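Local coordinates for protein phosphatidylinositol-specific phospholipase C1 (Streptomyces antibioticus, PDB 3H4X) that belongs to the phosphatidylinositol-specific phospholipase C family, is related to its calcium-dependent phosphoinositide members, and is built on a TIM barrel, at residues R70-S75 with G138-A143; W64-G69 with M130-N135; Q102-C107 with A147-K152; F191-G196 with S229-A234. All coordinates share one frame; numbering follows the deposited sequence.

Contact 1: R70-S75 with G138-A143; sequences RSWRVS and GGRGPA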
loop_
_atom_site.group_PDB
_atom_site.type_symbol
_atom_site.label_atom_id
_atom_site.label_comp_id
_atom_site.label_asym_id
_atom_site.label_seq_id
_atom_site.Cartn_x
_atom_site.Cartn_y
_atom_site.Cartn_z
ATOM N N ARG A 70 13.817 -19.619 -4.576
ATOM C CA ARG A 70 13.541 -18.823 -3.391
ATOM C C ARG A 70 13.368 -17.340 -3.718
ATOM O O ARG A 70 13.739 -16.880 -4.801
ATOM C CB ARG A 70 14.652 -19.015 -2.352
ATOM C CG ARG A 70 14.835 -20.458 -1.908
ATOM C CD ARG A 70 15.838 -20.578 -0.767
ATOM N NE ARG A 70 15.378 -19.925 0.457
ATOM C CZ ARG A 70 14.538 -20.473 1.331
ATOM N NH1 ARG A 70 14.054 -21.689 1.119
ATOM N NH2 ARG A 70 14.179 -19.803 2.417
ATOM N N SER A 71 12.777 -16.622 -2.767
ATOM C CA SER A 71 12.629 -15.163 -2.798
ATOM C C SER A 71 11.321 -14.692 -3.419
ATOM O O SER A 71 10.762 -15.348 -4.303
ATOM C CB SER A 71 13.824 -14.484 -3.484
ATOM O OG SER A 71 13.661 -14.416 -4.891
ATOM N N TRP A 72 10.825 -13.562 -2.919
ATOM C CA TRP A 72 9.781 -12.802 -3.592
ATOM C C TRP A 72 10.468 -11.852 -4.555
ATOM O O TRP A 72 11.285 -11.021 -4.145
ATOM C CB TRP A 72 8.980 -11.963 -2.599
ATOM C CG TRP A 72 7.809 -12.641 -1.970
ATOM C CD1 TRP A 72 6.562 -12.800 -2.500
ATOM C CD2 TRP A 72 7.766 -13.218 -0.662
ATOM N NE1 TRP A 72 5.751 -13.452 -1.604
ATOM C CE2 TRP A 72 6.468 -13.725 -0.469
ATOM C CE3 TRP A 72 8.707 -13.367 0.362
ATOM C CZ2 TRP A 72 6.083 -14.366 0.711
ATOM C CZ3 TRP A 72 8.328 -14.000 1.524
ATOM C CH2 TRP A 72 7.026 -14.494 1.691
ATOM N N ARG A 73 10.140 -11.961 -5.836
ATOM C CA ARG A 73 10.772 -11.112 -6.835
ATOM C C ARG A 73 10.143 -9.731 -6.853
ATOM O O ARG A 73 8.936 -9.588 -6.652
ATOM C CB ARG A 73 10.631 -11.716 -8.231
ATOM C CG ARG A 73 10.872 -13.203 -8.312
ATOM C CD ARG A 73 12.307 -13.565 -7.988
ATOM N NE ARG A 73 12.532 -14.970 -8.313
ATOM C CZ ARG A 73 12.863 -15.409 -9.524
ATOM N NH1 ARG A 73 13.044 -14.548 -10.514
ATOM N NH2 ARG A 73 13.025 -16.706 -9.742
ATOM N N VAL A 74 10.963 -8.722 -7.123
ATOM C CA VAL A 74 10.474 -7.379 -7.377
ATOM C C VAL A 74 10.698 -7.099 -8.856
ATOM O O VAL A 74 11.839 -7.094 -9.325
ATOM C CB VAL A 74 11.230 -6.332 -6.545
ATOM C CG1 VAL A 74 10.721 -4.935 -6.864
ATOM C CG2 VAL A 74 11.095 -6.642 -5.058
ATOM N N SER A 75 9.614 -6.897 -9.599
ATOM C CA SER A 75 9.708 -6.723 -11.042
ATOM C C SER A 75 8.371 -6.265 -11.598
ATOM O O SER A 75 7.317 -6.722 -11.152
ATOM C CB SER A 75 10.103 -8.050 -11.707
ATOM O OG SER A 75 10.387 -7.894 -13.093
ATOM N N GLY A 138 4.715 -23.110 -1.732
ATOM C CA GLY A 138 6.140 -22.908 -1.970
ATOM C C GLY A 138 6.834 -22.103 -0.885
ATOM O O GLY A 138 7.944 -21.612 -1.082
ATOM N N GLY A 139 6.176 -21.963 0.262
ATOM C CA GLY A 139 6.763 -21.256 1.395
ATOM C C GLY A 139 6.685 -19.744 1.290
ATOM O O GLY A 139 7.433 -19.032 1.959
ATOM N N ARG A 140 5.781 -19.253 0.446
ATOM C CA ARG A 140 5.584 -17.815 0.284
ATOM C C ARG A 140 4.107 -17.457 0.365
ATOM O O ARG A 140 3.534 -16.867 -0.552
ATOM C CB ARG A 140 6.208 -17.321 -1.021
ATOM C CG ARG A 140 7.727 -17.393 -1.014
ATOM C CD ARG A 140 8.338 -16.676 -2.197
ATOM N NE ARG A 140 8.168 -17.392 -3.464
ATOM C CZ ARG A 140 8.971 -18.363 -3.889
ATOM N NH1 ARG A 140 8.758 -18.944 -5.065
ATOM N NH2 ARG A 140 9.983 -18.761 -3.129
ATOM N N GLY A 141 3.496 -17.828 1.483
ATOM C CA GLY A 141 2.118 -17.463 1.765
ATOM C C GLY A 141 2.048 -16.312 2.755
ATOM O O GLY A 141 3.068 -15.734 3.126
ATOM N N PRO A 142 0.832 -15.970 3.195
ATOM C CA PRO A 142 0.635 -14.865 4.134
ATOM C C PRO A 142 1.510 -14.954 5.389
ATOM O O PRO A 142 2.064 -13.943 5.823
ATOM C CB PRO A 142 -0.849 -14.986 4.487
ATOM C CG PRO A 142 -1.464 -15.553 3.238
ATOM C CD PRO A 142 -0.445 -16.527 2.711
ATOM N N ALA A 143 1.646 -16.146 5.963
ATOM C CA ALA A 143 2.419 -16.305 7.191
ATOM C C ALA A 143 3.903 -16.014 6.970
ATOM O O ALA A 143 4.558 -15.397 7.812
ATOM C CB ALA A 143 2.223 -17.701 7.770
#

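Contact 2: W64-G69 with M130-N135; sequences WSNALG and MKDGFN. With EOH (ethanol), chain H.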
loop_
_atom_site.group_PDB
_atom_site.type_symbol
_atom_site.label_atom_id
_atom_site.label_comp_id
_atom_site.label_asym_id
_atom_site.label_seq_id
_atom_site.Cartn_x
_atom_site.Cartn_y
_atom_site.Cartn_z
ATOM N N TRP A 64 6.336 -10.932 -6.895
ATOM C CA TRP A 64 5.990 -12.212 -7.500
ATOM C C TRP A 64 6.329 -13.341 -6.536
ATOM O O TRP A 64 7.465 -13.433 -6.062
ATOM C CB TRP A 64 6.752 -12.409 -8.808
ATOM C CG TRP A 64 6.512 -11.336 -9.815
ATOM C CD1 TRP A 64 6.999 -10.058 -9.791
ATOM C CD2 TRP A 64 5.737 -11.447 -11.012
ATOM N NE1 TRP A 64 6.563 -9.366 -10.896
ATOM C CE2 TRP A 64 5.789 -10.197 -11.663
ATOM C CE3 TRP A 64 5.001 -12.482 -11.597
ATOM C CZ2 TRP A 64 5.136 -9.958 -12.869
ATOM C CZ3 TRP A 64 4.357 -12.240 -12.795
ATOM C CH2 TRP A 64 4.426 -10.989 -13.416
ATOM N N SER A 65 5.349 -14.196 -6.254
ATOM C CA SER A 65 5.528 -15.294 -5.307
ATOM C C SER A 65 5.651 -16.655 -5.976
ATOM O O SER A 65 6.064 -17.619 -5.336
ATOM C CB SER A 65 4.346 -15.382 -4.336
ATOM O OG SER A 65 3.989 -14.134 -3.784
ATOM N N ASN A 66 5.249 -16.742 -7.241
ATOM C CA ASN A 66 5.161 -18.034 -7.919
ATOM C C ASN A 66 6.221 -18.246 -8.994
ATOM O O ASN A 66 6.127 -19.173 -9.805
ATOM C CB ASN A 66 3.750 -18.259 -8.463
ATOM C CG ASN A 66 2.767 -18.617 -7.372
ATOM O OD1 ASN A 66 2.785 -19.732 -6.849
ATOM N ND2 ASN A 66 1.912 -17.667 -7.003
ATOM N N ALA A 67 7.231 -17.387 -9.004
ATOM C CA ALA A 67 8.410 -17.650 -9.814
ATOM C C ALA A 67 9.163 -18.819 -9.187
ATOM O O ALA A 67 8.889 -19.211 -8.049
ATOM C CB ALA A 67 9.291 -16.419 -9.896
ATOM N N LEU A 68 10.101 -19.388 -9.936
ATOM C CA LEU A 68 10.837 -20.549 -9.457
ATOM C C LEU A 68 11.893 -20.150 -8.433
ATOM O O LEU A 68 12.381 -19.018 -8.435
ATOM C CB LEU A 68 11.479 -21.301 -10.629
ATOM C CG LEU A 68 10.517 -21.815 -11.701
ATOM C CD1 LEU A 68 11.270 -22.603 -12.758
ATOM C CD2 LEU A 68 9.429 -22.669 -11.077
ATOM N N GLY A 69 12.239 -21.082 -7.554
ATOM C CA GLY A 69 13.292 -20.854 -6.577
ATOM C C GLY A 69 12.860 -19.969 -5.426
ATOM O O GLY A 69 11.689 -19.604 -5.310
ATOM N N MET A 130 0.504 -8.095 -5.354
ATOM C CA MET A 130 0.988 -9.460 -5.479
ATOM C C MET A 130 0.643 -9.917 -6.889
ATOM O O MET A 130 -0.446 -10.449 -7.135
ATOM C CB MET A 130 0.325 -10.357 -4.435
ATOM C CG MET A 130 0.581 -9.942 -2.995
ATOM S SD MET A 130 2.327 -9.930 -2.551
ATOM C CE MET A 130 2.865 -11.400 -3.417
ATOM N N LYS A 131 1.563 -9.675 -7.819
ATOM C CA LYS A 131 1.296 -9.853 -9.248
ATOM C C LYS A 131 0.630 -11.186 -9.547
ATOM O O LYS A 131 -0.350 -11.256 -10.301
ATOM C CB LYS A 131 2.596 -9.744 -10.053
ATOM C CG LYS A 131 3.252 -8.378 -10.038
ATOM C CD LYS A 131 2.332 -7.283 -10.525
ATOM C CE LYS A 131 1.932 -7.491 -11.965
ATOM N NZ LYS A 131 1.223 -6.285 -12.486
ATOM N N ASP A 132 1.180 -12.238 -8.953
ATOM C CA ASP A 132 0.731 -13.599 -9.200
ATOM C C ASP A 132 0.164 -14.247 -7.939
ATOM O O ASP A 132 0.146 -15.473 -7.815
ATOM C CB ASP A 132 1.885 -14.441 -9.762
ATOM C CG ASP A 132 3.103 -14.464 -8.844
ATOM O OD1 ASP A 132 3.056 -13.838 -7.763
ATOM O OD2 ASP A 132 4.114 -15.113 -9.192
ATOM N N GLY A 133 -0.312 -13.422 -7.011
ATOM C CA GLY A 133 -0.884 -13.913 -5.760
ATOM C C GLY A 133 0.160 -14.504 -4.830
ATOM O O GLY A 133 1.359 -14.298 -5.015
ATOM N N PHE A 134 -0.303 -15.236 -3.823
ATOM C CA PHE A 134 0.589 -15.900 -2.886
ATOM C C PHE A 134 0.985 -17.287 -3.378
ATOM O O PHE A 134 0.443 -17.803 -4.361
ATOM C CB PHE A 134 -0.066 -16.007 -1.504
ATOM C CG PHE A 134 -0.059 -14.723 -0.722
ATOM C CD1 PHE A 134 1.106 -14.261 -0.142
ATOM C CD2 PHE A 134 -1.222 -13.985 -0.558
ATOM C CE1 PHE A 134 1.115 -13.080 0.584
ATOM C CE2 PHE A 134 -1.216 -12.804 0.166
ATOM C CZ PHE A 134 -0.049 -12.354 0.734
ATOM N N ASN A 135 1.935 -17.883 -2.672
ATOM C CA ASN A 135 2.416 -19.220 -2.977
ATOM C C ASN A 135 2.685 -19.963 -1.676
ATOM O O ASN A 135 3.829 -20.259 -1.342
ATOM C CB ASN A 135 3.688 -19.133 -3.819
ATOM C CG ASN A 135 4.220 -20.490 -4.220
ATOM O OD1 ASN A 135 3.560 -21.511 -4.031
ATOM N ND2 ASN A 135 5.420 -20.506 -4.782
HETATM C C1 EOH H . 7.309 -21.721 -6.585
HETATM C C2 EOH H . 7.161 -22.762 -5.480
HETATM O O EOH H . 8.601 -21.738 -7.149
#

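Contact 3: Q102-C107 with A147-K152; sequences QDFAGC and ALIRQK. With EOH (ethanol), chain K.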
loop_
_atom_site.group_PDB
_atom_site.type_symbol
_atom_site.label_atom_id
_atom_site.label_comp_id
_atom_site.label_asym_id
_atom_site.label_seq_id
_atom_site.Cartn_x
_atom_site.Cartn_y
_atom_site.Cartn_z
ATOM N N GLN A 102 17.680 -6.076 -6.502
ATOM C CA GLN A 102 17.465 -6.982 -5.381
ATOM C C GLN A 102 15.984 -7.311 -5.198
ATOM O O GLN A 102 15.110 -6.653 -5.771
ATOM C CB GLN A 102 18.078 -6.418 -4.097
ATOM C CG GLN A 102 19.567 -6.146 -4.222
ATOM C CD GLN A 102 20.339 -7.388 -4.615
ATOM O OE1 GLN A 102 20.392 -8.356 -3.863
ATOM N NE2 GLN A 102 20.949 -7.362 -5.795
ATOM N N ASP A 103 15.723 -8.342 -4.402
ATOM C CA ASP A 103 14.378 -8.858 -4.188
ATOM C C ASP A 103 13.648 -8.132 -3.056
ATOM O O ASP A 103 14.092 -7.086 -2.583
ATOM C CB ASP A 103 14.437 -10.361 -3.902
ATOM C CG ASP A 103 15.206 -10.687 -2.630
ATOM O OD1 ASP A 103 15.656 -9.755 -1.930
ATOM O OD2 ASP A 103 15.364 -11.890 -2.330
ATOM N N PHE A 104 12.524 -8.693 -2.624
ATOM C CA PHE A 104 11.700 -8.046 -1.604
ATOM C C PHE A 104 12.469 -7.901 -0.292
ATOM O O PHE A 104 12.409 -6.854 0.360
ATOM C CB PHE A 104 10.398 -8.824 -1.409
ATOM C CG PHE A 104 9.427 -8.186 -0.445
ATOM C CD1 PHE A 104 9.216 -6.814 -0.430
ATOM C CD2 PHE A 104 8.690 -8.978 0.420
ATOM C CE1 PHE A 104 8.302 -6.243 0.449
ATOM C CE2 PHE A 104 7.779 -8.413 1.297
ATOM C CZ PHE A 104 7.586 -7.046 1.308
ATOM N N ALA A 105 13.195 -8.945 0.099
ATOM C CA ALA A 105 14.026 -8.856 1.293
ATOM C C ALA A 105 15.024 -7.702 1.182
ATOM O O ALA A 105 15.301 -7.016 2.169
ATOM C CB ALA A 105 14.743 -10.175 1.556
ATOM N N GLY A 106 15.563 -7.489 -0.016
ATOM C CA GLY A 106 16.482 -6.380 -0.249
ATOM C C GLY A 106 15.802 -5.029 -0.108
ATOM O O GLY A 106 16.364 -4.092 0.462
ATOM N N CYS A 107 14.587 -4.926 -0.631
ATOM C CA CYS A 107 13.798 -3.715 -0.476
ATOM C C CYS A 107 13.561 -3.407 1.002
ATOM O O CYS A 107 13.738 -2.276 1.457
ATOM C CB CYS A 107 12.462 -3.874 -1.196
ATOM S SG CYS A 107 11.381 -2.453 -1.049
ATOM N N ALA A 147 6.224 -12.989 8.441
ATOM C CA ALA A 147 7.450 -13.332 9.154
ATOM C C ALA A 147 8.650 -12.550 8.631
ATOM O O ALA A 147 9.498 -12.106 9.406
ATOM C CB ALA A 147 7.713 -14.830 9.084
ATOM N N LEU A 148 8.719 -12.384 7.315
ATOM C CA LEU A 148 9.808 -11.643 6.694
ATOM C C LEU A 148 9.755 -10.173 7.088
ATOM O O LEU A 148 10.775 -9.574 7.424
ATOM C CB LEU A 148 9.751 -11.787 5.174
ATOM C CG LEU A 148 10.772 -10.954 4.396
ATOM C CD1 LEU A 148 12.207 -11.292 4.787
ATOM C CD2 LEU A 148 10.562 -11.150 2.907
ATOM N N ILE A 149 8.567 -9.583 7.036
ATOM C CA ILE A 149 8.422 -8.186 7.414
ATOM C C ILE A 149 8.754 -7.976 8.893
ATOM O O ILE A 149 9.437 -7.013 9.243
ATOM C CB ILE A 149 7.024 -7.643 7.047
ATOM C CG1 ILE A 149 6.904 -7.529 5.522
ATOM C CG2 ILE A 149 6.775 -6.296 7.710
ATOM C CD1 ILE A 149 5.526 -7.186 5.029
ATOM N N ARG A 150 8.301 -8.883 9.755
ATOM C CA ARG A 150 8.651 -8.801 11.178
ATOM C C ARG A 150 10.163 -8.848 11.362
ATOM O O ARG A 150 10.724 -8.082 12.140
ATOM C CB ARG A 150 8.008 -9.934 11.991
ATOM C CG ARG A 150 6.505 -9.812 12.187
ATOM C CD ARG A 150 5.988 -10.675 13.347
ATOM N NE ARG A 150 6.445 -12.061 13.272
ATOM C CZ ARG A 150 5.850 -13.015 12.559
ATOM N NH1 ARG A 150 4.761 -12.744 11.846
ATOM N NH2 ARG A 150 6.349 -14.244 12.555
ATOM N N GLN A 151 10.820 -9.753 10.648
ATOM C CA GLN A 151 12.266 -9.915 10.764
ATOM C C GLN A 151 13.010 -8.653 10.341
ATOM O O GLN A 151 13.957 -8.226 11.000
ATOM C CB GLN A 151 12.729 -11.112 9.930
ATOM C CG GLN A 151 14.202 -11.461 10.089
ATOM C CD GLN A 151 15.085 -10.831 9.033
ATOM O OE1 GLN A 151 14.732 -10.786 7.855
ATOM N NE2 GLN A 151 16.258 -10.359 9.449
ATOM N N LYS A 152 12.580 -8.052 9.238
ATOM C CA LYS A 152 13.292 -6.907 8.679
ATOM C C LYS A 152 12.983 -5.585 9.373
ATOM O O LYS A 152 13.869 -4.748 9.543
ATOM C CB LYS A 152 12.996 -6.775 7.186
ATOM C CG LYS A 152 13.572 -7.898 6.342
ATOM C CD LYS A 152 15.078 -7.783 6.197
ATOM C CE LYS A 152 15.602 -8.807 5.204
ATOM N NZ LYS A 152 17.060 -8.650 4.968
HETATM C C1 EOH K . 18.200 -8.665 2.225
HETATM C C2 EOH K . 19.414 -7.892 2.727
HETATM O O EOH K . 18.082 -9.927 2.844
#

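Contact 4: F191-G196 with S229-A234; sequences FELIPG and STAFPA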
loop_
_atom_site.group_PDB
_atom_site.type_symbol
_atom_site.label_atom_id
_atom_site.label_comp_id
_atom_site.label_asym_id
_atom_site.label_seq_id
_atom_site.Cartn_x
_atom_site.Cartn_y
_atom_site.Cartn_z
ATOM N N PHE A 191 1.556 -1.414 5.406
ATOM C CA PHE A 191 1.517 -2.181 4.172
ATOM C C PHE A 191 0.079 -2.396 3.731
ATOM O O PHE A 191 -0.788 -2.699 4.552
ATOM C CB PHE A 191 2.195 -3.542 4.359
ATOM C CG PHE A 191 3.681 -3.460 4.512
ATOM C CD1 PHE A 191 4.511 -3.630 3.418
ATOM C CD2 PHE A 191 4.253 -3.209 5.746
ATOM C CE1 PHE A 191 5.880 -3.541 3.547
ATOM C CE2 PHE A 191 5.624 -3.122 5.880
ATOM C CZ PHE A 191 6.437 -3.291 4.777
ATOM N N GLU A 192 -0.155 -2.240 2.432
ATOM C CA GLU A 192 -1.431 -2.541 1.786
ATOM C C GLU A 192 -1.186 -3.652 0.770
ATOM O O GLU A 192 -0.184 -3.622 0.059
ATOM C CB GLU A 192 -1.953 -1.301 1.049
ATOM C CG GLU A 192 -3.162 -1.568 0.154
ATOM C CD GLU A 192 -3.396 -0.497 -0.908
ATOM O OE1 GLU A 192 -2.635 0.495 -0.982
ATOM O OE2 GLU A 192 -4.361 -0.667 -1.689
ATOM N N LEU A 193 -2.082 -4.631 0.705
ATOM C CA LEU A 193 -1.992 -5.685 -0.303
ATOM C C LEU A 193 -3.160 -5.607 -1.277
ATOM O O LEU A 193 -4.312 -5.492 -0.853
ATOM C CB LEU A 193 -2.034 -7.059 0.370
ATOM C CG LEU A 193 -0.753 -7.537 1.048
ATOM C CD1 LEU A 193 -1.039 -8.644 2.052
ATOM C CD2 LEU A 193 0.249 -8.016 0.004
ATOM N N ILE A 194 -2.874 -5.682 -2.576
ATOM C CA ILE A 194 -3.921 -5.909 -3.573
ATOM C C ILE A 194 -3.578 -7.112 -4.436
ATOM O O ILE A 194 -2.403 -7.468 -4.585
ATOM C CB ILE A 194 -4.182 -4.686 -4.495
ATOM C CG1 ILE A 194 -2.933 -4.306 -5.297
ATOM C CG2 ILE A 194 -4.725 -3.510 -3.700
ATOM C CD1 ILE A 194 -3.242 -3.451 -6.519
ATOM N N PRO A 195 -4.610 -7.756 -5.005
ATOM C CA PRO A 195 -4.377 -8.835 -5.953
ATOM C C PRO A 195 -3.730 -8.295 -7.220
ATOM O O PRO A 195 -3.853 -7.105 -7.532
ATOM C CB PRO A 195 -5.788 -9.360 -6.260
ATOM C CG PRO A 195 -6.657 -8.838 -5.176
ATOM C CD PRO A 195 -6.045 -7.525 -4.778
ATOM N N GLY A 196 -3.059 -9.173 -7.955
ATOM C CA GLY A 196 -2.268 -8.754 -9.103
ATOM C C GLY A 196 -2.896 -9.053 -10.447
ATOM O O GLY A 196 -3.852 -9.826 -10.550
ATOM N N SER A 229 0.466 -10.103 12.523
ATOM C CA SER A 229 0.138 -9.667 11.158
ATOM C C SER A 229 0.856 -8.365 10.813
ATOM O O SER A 229 1.214 -7.592 11.703
ATOM C CB SER A 229 -1.375 -9.494 10.984
ATOM O OG SER A 229 -1.872 -8.432 11.779
ATOM N N THR A 230 1.047 -8.111 9.521
ATOM C CA THR A 230 1.842 -6.957 9.108
ATOM C C THR A 230 1.204 -6.060 8.054
ATOM O O THR A 230 1.727 -4.981 7.792
ATOM C CB THR A 230 3.234 -7.376 8.571
ATOM O OG1 THR A 230 3.077 -8.119 7.353
ATOM C CG2 THR A 230 3.999 -8.201 9.601
ATOM N N ALA A 231 0.104 -6.494 7.444
ATOM C CA ALA A 231 -0.439 -5.786 6.287
ATOM C C ALA A 231 -1.958 -5.711 6.294
ATOM O O ALA A 231 -2.635 -6.562 6.877
ATOM C CB ALA A 231 0.041 -6.443 5.001
ATOM N N PHE A 232 -2.479 -4.691 5.621
ATOM C CA PHE A 232 -3.910 -4.515 5.442
ATOM C C PHE A 232 -4.311 -4.926 4.030
ATOM O O PHE A 232 -3.865 -4.322 3.057
ATOM C CB PHE A 232 -4.269 -3.049 5.655
ATOM C CG PHE A 232 -4.074 -2.580 7.063
ATOM C CD1 PHE A 232 -5.116 -2.646 7.972
ATOM C CD2 PHE A 232 -2.853 -2.075 7.486
ATOM C CE1 PHE A 232 -4.952 -2.220 9.272
ATOM C CE2 PHE A 232 -2.680 -1.649 8.791
ATOM C CZ PHE A 232 -3.733 -1.718 9.682
ATOM N N PRO A 233 -5.151 -5.959 3.906
ATOM C CA PRO A 233 -5.631 -6.311 2.577
ATOM C C PRO A 233 -6.653 -5.272 2.127
ATOM O O PRO A 233 -7.470 -4.810 2.930
ATOM C CB PRO A 233 -6.306 -7.665 2.798
ATOM C CG PRO A 233 -6.761 -7.617 4.209
ATOM C CD PRO A 233 -5.713 -6.831 4.951
ATOM N N ALA A 234 -6.593 -4.899 0.855
ATOM C CA ALA A 234 -7.505 -3.916 0.304
ATOM C C ALA A 234 -8.488 -4.563 -0.662
ATOM O O ALA A 234 -8.189 -5.586 -1.285
ATOM C CB ALA A 234 -6.724 -2.825 -0.411
HETATM O O HOH W 1 0.596 -2.498 7.825
HETATM O O HOH W 2 -6.220 -7.538 -1.007
#

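Contact 1: R70-S75 with G138-A143
Trp72 and Arg140 carry this contact of a TIM barrel, between the loop leading into strand 73-74 and the one, holding a G1 beta bulge, that leads into helix 142-153. Following 138-143 in order, the carbonyl oxygen of Gly138 lies over one face of the Arg140 guanidinium. Gly139 and Arg140 form the bulge opposite Asn135. Arg140 does most of the touching. Its CG, anti to the carbonyl carbon (chi1 -68°), stands over the indole, 3.9 Å from the centroid of the six-membered ring of Trp72 and 12° off its normal, a CH-pi contact. Arg140 CB is 3.4 Å from Trp72 CZ2. A bend at chi3 sets the guanidinium plane 75° from that of the ring, so the aliphatic stem, not the guanidinium, meets the ring face. The carbonyl oxygen of Ser71 sits over the other guanidinium face, 3.4 Å from Arg140 NE, at an angle too poor for a hydrogen bond; NE donates to Ser65 O instead. Arg140 NH2 lies 3.6 Å from Arg70 CA. Gly141, the N-cap of the helix and part of an acetyl pocket with Pro142 and Ala143, places its carbonyl oxygen 4.1 Å from Trp72 CZ2, near the ring plane.

Contact 2: W64-G69 with M130-N135
Lys131 lays its CB and CG across one face of the Trp64 indole: CB stands 3.6 Å from the centroid of the six-membered ring of Trp64, 11° off the normal, which qualifies as a CH-pi contact. Bends at chi2 and chi3 then carry the amine off to a salt bridge with Glu129, while Trp64 NE1 donates to Ser75 O. At the ring edge lies the carboxylate of Asp132, its plane steeply turned against the indole. With CG between the backbone N and the carbonyl carbon (chi1 57°), this carboxylate takes two consecutive backbone amides. Ser65 N reaches Asp132 OD1 on the syn lone pair at 2.8 Å, nearly straight at 170°, whereas Asn66 N meets Asp132 OD2 at 2.8 Å from above the carboxylate plane. Two bonds of this kind fix the carboxylate's rotation. Both segments run on from the ends of neighbouring parallel strands of the TIM barrel, 58-64 and 124-130, and the second opens with a type I turn from Met130 to Gly133. At the end of the turn, Ser65 OG donates to Gly133 O at 2.9 Å, in the carbonyl plane. Asn66 ND2 binds Phe134 O at 3.0 Å from above the carbonyl plane and adds a weak bond to Asp132 O.

Contact 3: Q102-C107 with A147-K152
Phe104 and Leu148 mark the closely packed, apolar side of this helix-helix contact, with Phe104 CD2 3.8 Å from Leu148 CD2. Their side chains slide past one another in opposite directions. Phe104 reaches across because its CG is anti to the backbone N (chi1 -176°). Phe104 CZ has Ile149 CD1 at 4.3 Å, near the ring plane and therefore at an edge. Leu148 also uses its other branch, CD1 lying 4.3 Å from Ala105 CB, a lighter touch. Phe104 and Ile149 are buried, whereas Ala105, Leu148 and Lys152 are partly exposed. On this polar side, more open to solvent, Lys152 brings its methylene CE to 3.5 Å from Ala105 O, and Lys152 NZ bonds an ethanol oxygen at 2.7 Å as well as Ser109 OG. The first turn of helix 104-117 is fixed by its N-cap: Asp103 OD1 accepts from Gly106 N at 3.0 Å, with an N-H...O angle of 153°. Between the two segments 218 Å² is buried, both sides summed. Helices 104-117 and 142-153 precede and follow strand 124-130 as part of the outer layer of the TIM barrel; Phe104 rests on Leu63 of strand 58-64, and Ile149 reaches Thr230, just ahead of strand 232-236.

Contact 4: F191-G196 with S229-A234
Glu192 runs alongside strand 232-234 and can be traced atom by atom. Glu192 CB lies 4.1 Å from Phe232 O. Glu192 CG, anti to the backbone N (chi1 171°), advances to 3.8 Å from Ala234 CB; the chain stays extended, CD keeps to the same methyl, and at the tip Glu192 OE2 stands 3.4 Å from Ala234 CB. OE2 also lies close to Asp260 OD2 of the next strand, 258-262. The backbones beneath are parallel neighbours in the TIM barrel, joined by the beta-alpha-beta unit of strand 189-195, helix 209-222 and strand 232-236, and the axes of the short segments are inclined by 36°. Phe232 N donates to Phe191 O at 2.8 Å, almost straight at 176°, and Leu193 N to Phe232 O at 3.0 Å, so that Phe232 bonds to the residues before and after Glu192. Ala234 N continues the ladder to Leu193 O at 2.9 Å. On the face where Leu193 and Pro233 point, Leu193 CD1 packs 3.8 Å from Ala231 CB, with Tyr213 of helix 209-222 also against Leu193. Where direct pairing stops, one water accepts from Phe191 N and donates to Thr230 O. A second donates to Leu193 O, beside the Ala234 N bond, and to Ala234 O.

Contacts 1 and 2 interlock, their centres 6 Å apart: Arg73 NH2 lies 2.7 Å from Leu68 O, and Trp72 NE1 makes a weak bond of 2.9 Å to Ser65 OG. Contact 3, with its centre 10 Å from that of contact 1, shares helix 142-153 with it and is tied to it by Trp72 O and Phe104 N at 3.0 Å. Contact 4 lies nearer the middle of the chain, about 15 Å between centres from contacts 2 and 3; Met130 N sits 3.1 Å from Ile194 O, and Ile149 CG2 packs 3.8 Å from Phe191 CE2. Pro142 of contact 1 also belongs to a second acetyl pocket, with Glu212 and His216; the Phe134 side chain of contact 2 stays about 6 Å from a bound acetyl group.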